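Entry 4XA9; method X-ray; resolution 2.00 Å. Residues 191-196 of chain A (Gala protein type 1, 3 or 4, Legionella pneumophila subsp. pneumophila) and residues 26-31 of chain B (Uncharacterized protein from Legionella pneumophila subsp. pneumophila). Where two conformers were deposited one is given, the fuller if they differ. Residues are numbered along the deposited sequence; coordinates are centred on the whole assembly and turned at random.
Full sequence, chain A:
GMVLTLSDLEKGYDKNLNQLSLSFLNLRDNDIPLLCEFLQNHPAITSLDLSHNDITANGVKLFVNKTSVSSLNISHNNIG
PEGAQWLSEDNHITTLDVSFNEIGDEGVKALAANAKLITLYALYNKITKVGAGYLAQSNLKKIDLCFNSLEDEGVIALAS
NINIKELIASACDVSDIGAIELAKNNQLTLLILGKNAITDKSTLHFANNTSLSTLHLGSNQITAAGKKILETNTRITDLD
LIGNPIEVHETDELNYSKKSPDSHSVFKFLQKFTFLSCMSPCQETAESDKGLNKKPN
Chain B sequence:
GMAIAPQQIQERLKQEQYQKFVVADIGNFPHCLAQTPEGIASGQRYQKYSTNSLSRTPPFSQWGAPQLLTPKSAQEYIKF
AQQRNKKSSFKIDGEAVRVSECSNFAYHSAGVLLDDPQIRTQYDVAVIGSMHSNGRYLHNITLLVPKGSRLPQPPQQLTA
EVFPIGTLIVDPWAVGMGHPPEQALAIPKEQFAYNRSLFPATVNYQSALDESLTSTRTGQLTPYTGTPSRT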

ATOM      1  N   LEU A 191      -6.621 -16.869   0.709  1.00 18.62           N
ATOM      2  CA  LEU A 191      -5.957 -16.489  -0.529  1.00 19.96           C
ATOM      3  C   LEU A 191      -6.456 -15.125  -0.982  1.00 19.90           C
ATOM      4  O   LEU A 191      -7.659 -14.888  -1.089  1.00 16.19           O
ATOM      5  CB  LEU A 191      -6.190 -17.551  -1.612  1.00 18.71           C
ATOM      6  CG  LEU A 191      -5.617 -17.347  -3.019  1.00 17.89           C
ATOM      7  CD1 LEU A 191      -4.098 -17.218  -2.996  1.00 16.61           C
ATOM      8  CD2 LEU A 191      -6.047 -18.503  -3.917  1.00 14.46           C
ATOM      9  N   ILE A 192      -5.522 -14.217  -1.223  1.00 20.81           N
ATOM     10  CA  ILE A 192      -5.869 -12.881  -1.674  1.00 18.88           C
ATOM     11  C   ILE A 192      -5.160 -12.604  -2.988  1.00 19.46           C
ATOM     12  O   ILE A 192      -3.928 -12.646  -3.055  1.00 20.75           O
ATOM     13  CB  ILE A 192      -5.494 -11.820  -0.625  1.00 19.86           C
ATOM     14  CG1 ILE A 192      -6.295 -12.060   0.663  1.00 18.91           C
ATOM     15  CG2 ILE A 192      -5.726 -10.410  -1.177  1.00 17.88           C
ATOM     16  CD1 ILE A 192      -6.056 -11.020   1.766  1.00 21.97           C
ATOM     17  N   LEU A 193      -5.950 -12.340  -4.027  1.00 16.04           N
ATOM     18  CA  LEU A 193      -5.437 -12.121  -5.374  1.00 18.08           C
ATOM     19  C   LEU A 193      -6.094 -10.916  -6.027  1.00 20.66           C
ATOM     20  O   LEU A 193      -6.582 -11.000  -7.158  1.00 21.37           O
ATOM     21  CB  LEU A 193      -5.658 -13.360  -6.250  1.00 17.14           C
ATOM     22  CG  LEU A 193      -4.827 -14.604  -5.915  1.00 20.36           C
ATOM     23  CD1 LEU A 193      -5.332 -15.819  -6.682  1.00 22.15           C
ATOM     24  CD2 LEU A 193      -3.351 -14.356  -6.217  1.00 18.32           C
ATOM     25  N   GLY A 194      -6.109  -9.805  -5.340  1.00 19.61           N
ATOM     26  CA  GLY A 194      -6.666  -8.593  -5.840  1.00 18.51           C
ATOM     27  C   GLY A 194      -5.806  -7.902  -6.884  1.00 19.53           C
ATOM     28  O   GLY A 194      -4.643  -8.122  -6.953  1.00 18.50           O
ATOM     29  N   LYS A 195      -6.497  -7.113  -7.679  1.00 18.52           N
ATOM     30  CA  LYS A 195      -5.712  -6.226  -8.635  0.53 22.59           C
ATOM     31  C   LYS A 195      -4.853  -7.020  -9.652  1.00 18.73           C
ATOM     32  O   LYS A 195      -3.678  -6.705  -9.876  1.00 22.10           O
ATOM     33  CB  LYS A 195      -4.942  -5.190  -7.947  0.53 25.28           C
ATOM     34  CG  LYS A 195      -4.678  -3.904  -8.658  0.53 28.12           C
ATOM     35  CD  LYS A 195      -5.883  -3.036  -8.744  0.53 32.53           C
ATOM     36  CE  LYS A 195      -5.521  -1.685  -9.286  0.53 35.52           C
ATOM     37  NZ  LYS A 195      -5.527  -0.708  -8.175  0.53 35.42           N
ATOM     38  N   ASN A 196      -5.317  -8.144 -10.149  1.00 19.01           N
ATOM     39  CA  ASN A 196      -4.599  -8.968 -11.080  1.00 20.21           C
ATOM     40  C   ASN A 196      -5.407  -9.003 -12.404  1.00 25.45           C
ATOM     41  O   ASN A 196      -6.098  -8.119 -12.679  1.00 24.33           O
ATOM     42  CB  ASN A 196      -4.348 -10.350 -10.516  1.00 19.16           C
ATOM     43  CG  ASN A 196      -3.179 -10.391  -9.545  1.00 20.04           C
ATOM     44  OD1 ASN A 196      -2.133  -9.890  -9.819  1.00 18.38           O
ATOM     45  ND2 ASN A 196      -3.405 -10.970  -8.405  1.00 18.21           N
TER
ATOM     46  N   ILE B  26      -8.500  -2.207   0.762  1.00 20.17           N
ATOM     47  CA  ILE B  26      -7.996  -2.818   1.988  1.00 17.89           C
ATOM     48  C   ILE B  26      -8.134  -4.334   1.864  1.00 19.42           C
ATOM     49  O   ILE B  26      -7.295  -5.100   2.351  1.00 15.69           O
ATOM     50  CB  ILE B  26      -8.744  -2.279   3.220  1.00 21.40           C
ATOM     51  CG1 ILE B  26      -8.218  -0.875   3.549  1.00 18.57           C
ATOM     52  CG2 ILE B  26      -8.616  -3.238   4.411  1.00 21.18           C
ATOM     53  CD1 ILE B  26      -8.925  -0.185   4.680  1.00 22.23           C
ATOM     54  N   GLY B  27      -9.179  -4.763   1.160  1.00 16.78           N
ATOM     55  CA  GLY B  27      -9.359  -6.169   0.850  1.00 17.39           C
ATOM     56  C   GLY B  27      -8.254  -6.749  -0.023  1.00 16.80           C
ATOM     57  O   GLY B  27      -7.965  -7.944   0.052  1.00 16.36           O
ATOM     58  N   ASN B  28      -7.647  -5.911  -0.858  1.00 16.99           N
ATOM     59  CA  ASN B  28      -6.542  -6.332  -1.720  1.00 18.87           C
ATOM     60  C   ASN B  28      -5.199  -6.268  -0.990  1.00 19.15           C
ATOM     61  O   ASN B  28      -4.360  -7.165  -1.109  1.00 13.89           O
ATOM     62  CB  ASN B  28      -6.461  -5.454  -2.972  1.00 17.90           C
ATOM     63  CG  ASN B  28      -7.686  -5.574  -3.869  1.00 21.14           C
ATOM     64  OD1 ASN B  28      -8.384  -6.584  -3.856  1.00 17.90           O
ATOM     65  ND2 ASN B  28      -7.944  -4.530  -4.659  1.00 19.66           N
ATOM     66  N   PHE B  29      -5.001  -5.184  -0.246  1.00 16.03           N
ATOM     67  CA  PHE B  29      -3.711  -4.913   0.385  1.00 17.87           C
ATOM     68  C   PHE B  29      -3.833  -4.717   1.890  1.00 18.20           C
ATOM     69  O   PHE B  29      -3.582  -3.619   2.399  1.00 19.49           O
ATOM     70  CB  PHE B  29      -3.064  -3.684  -0.251  1.00 18.95           C
ATOM     71  CG  PHE B  29      -3.161  -3.653  -1.752  1.00 22.14           C
ATOM     72  CD1 PHE B  29      -2.471  -4.578  -2.521  1.00 19.77           C
ATOM     73  CD2 PHE B  29      -3.921  -2.693  -2.394  1.00 22.97           C
ATOM     74  CE1 PHE B  29      -2.546  -4.553  -3.895  1.00 18.58           C
ATOM     75  CE2 PHE B  29      -4.000  -2.661  -3.779  1.00 21.88           C
ATOM     76  CZ  PHE B  29      -3.309  -3.593  -4.526  1.00 18.64           C
ATOM     77  N   PRO B  30      -4.202  -5.785   2.613  1.00 15.46           N
ATOM     78  CA  PRO B  30      -4.435  -5.652   4.056  1.00 17.28           C
ATOM     79  C   PRO B  30      -3.188  -5.185   4.804  1.00 18.32           C
ATOM     80  O   PRO B  30      -3.309  -4.458   5.791  1.00 18.80           O
ATOM     81  CB  PRO B  30      -4.833  -7.068   4.483  1.00 15.20           C
ATOM     82  CG  PRO B  30      -4.229  -7.952   3.464  1.00 19.13           C
ATOM     83  CD  PRO B  30      -4.289  -7.184   2.170  1.00 16.51           C
ATOM     84  N   HIS B  31      -2.011  -5.560   4.316  1.00 15.30           N
ATOM     85  CA  HIS B  31      -0.777  -5.220   5.011  1.00 20.56           C
ATOM     86  C   HIS B  31      -0.355  -3.768   4.795  1.00 25.53           C
ATOM     87  O   HIS B  31       0.646  -3.332   5.354  1.00 29.35           O
ATOM     88  CB  HIS B  31       0.363  -6.153   4.587  1.00 19.44           C
ATOM     89  CG  HIS B  31       1.468  -6.241   5.592  1.00 22.00           C
ATOM     90  ND1 HIS B  31       1.241  -6.552   6.916  1.00 20.64           N
ATOM     91  CD2 HIS B  31       2.807  -6.065   5.472  1.00 23.90           C
ATOM     92  CE1 HIS B  31       2.391  -6.565   7.567  1.00 24.78           C
ATOM     93  NE2 HIS B  31       3.358  -6.274   6.714  1.00 23.84           N
TER

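The first rule of this contact is that close packing does not require bonding: no hydrogen bond crosses between the stretches, and the 261 Å² they bury comes from van der Waals contact, including one apolar side-chain pair. Chain A enters as the end of a strand, Leu191(A) and Ile192(A), and then loosens into a loop. In chain B, residues 26-28 have helical phi/psi, Phe29(B) breaks that run, and a 3-10 segment starts at Pro30(B) and continues beyond the stretch. The backbones come nearest where Gly194(A) meets Asn28(B), with CA atoms 4.7 Å apart.

Ile192(A), at the end of the strand, points its CB toward the chain B stretch; Leu193(A), the first loop residue, points its CB away. Ile192(A) has chi1 m and chi2 t, an extended form that lets the side chain lie along the Gly27(B) and Asn28(B) backbone and reach Pro30(B). CG2 lies against backbone, 3.6 Å from O of Gly27(B) and 3.5 Å from O of Asn28(B), so a methyl fills the space beside two carbonyls without offering them a donor. CD1, carried outward by the trans chi2, reaches CG of Pro30(B) at 4.0 Å, an apolar pairing with a proline whose CA-to-CB bond also points toward the chain A stretch.

Gly194(A) sets the second rule. Its CA sits 3.3 Å from OD1 of Asn28(B), and a CB in ideal position would lie 2.0 Å from that same oxygen, a clash. The absence of a side chain is therefore what leaves room for the amide. Asn28(B) leaves its backbone sideways, and its m rotamer with chi2 of -25° lays the amide alongside the glycine. Its ND2 stays 4.2 Å from N of Lys195(A), two donor nitrogens with no bond between them.

Lys195(A) adopts positive phi, 62/37, a left-handed conformation that is uncommon for a residue with a CB. Its CB points toward the chain B stretch and lies 4.1 Å from CZ of Phe29(B), approaching the ring obliquely. Phe29(B) shows that the direction of CA-to-CB need not settle where a side chain ends: that bond points away, yet chi1 of -44° and chi2 of -68° accompany a ring whose far end comes back to the lysine. The lysine continues through chi1 t, chi2 p and chi3 t to a chi4 of -105°, between wells; two conformers were deposited, so this one is not unique.

Away from the contact, Asn196(A) takes an m rotamer and turns ND2 back to O of Leu193(A), a weak hydrogen bond of 3.4 Å within the chain A loop; Asn196(A) makes no contact with the chain B stretch.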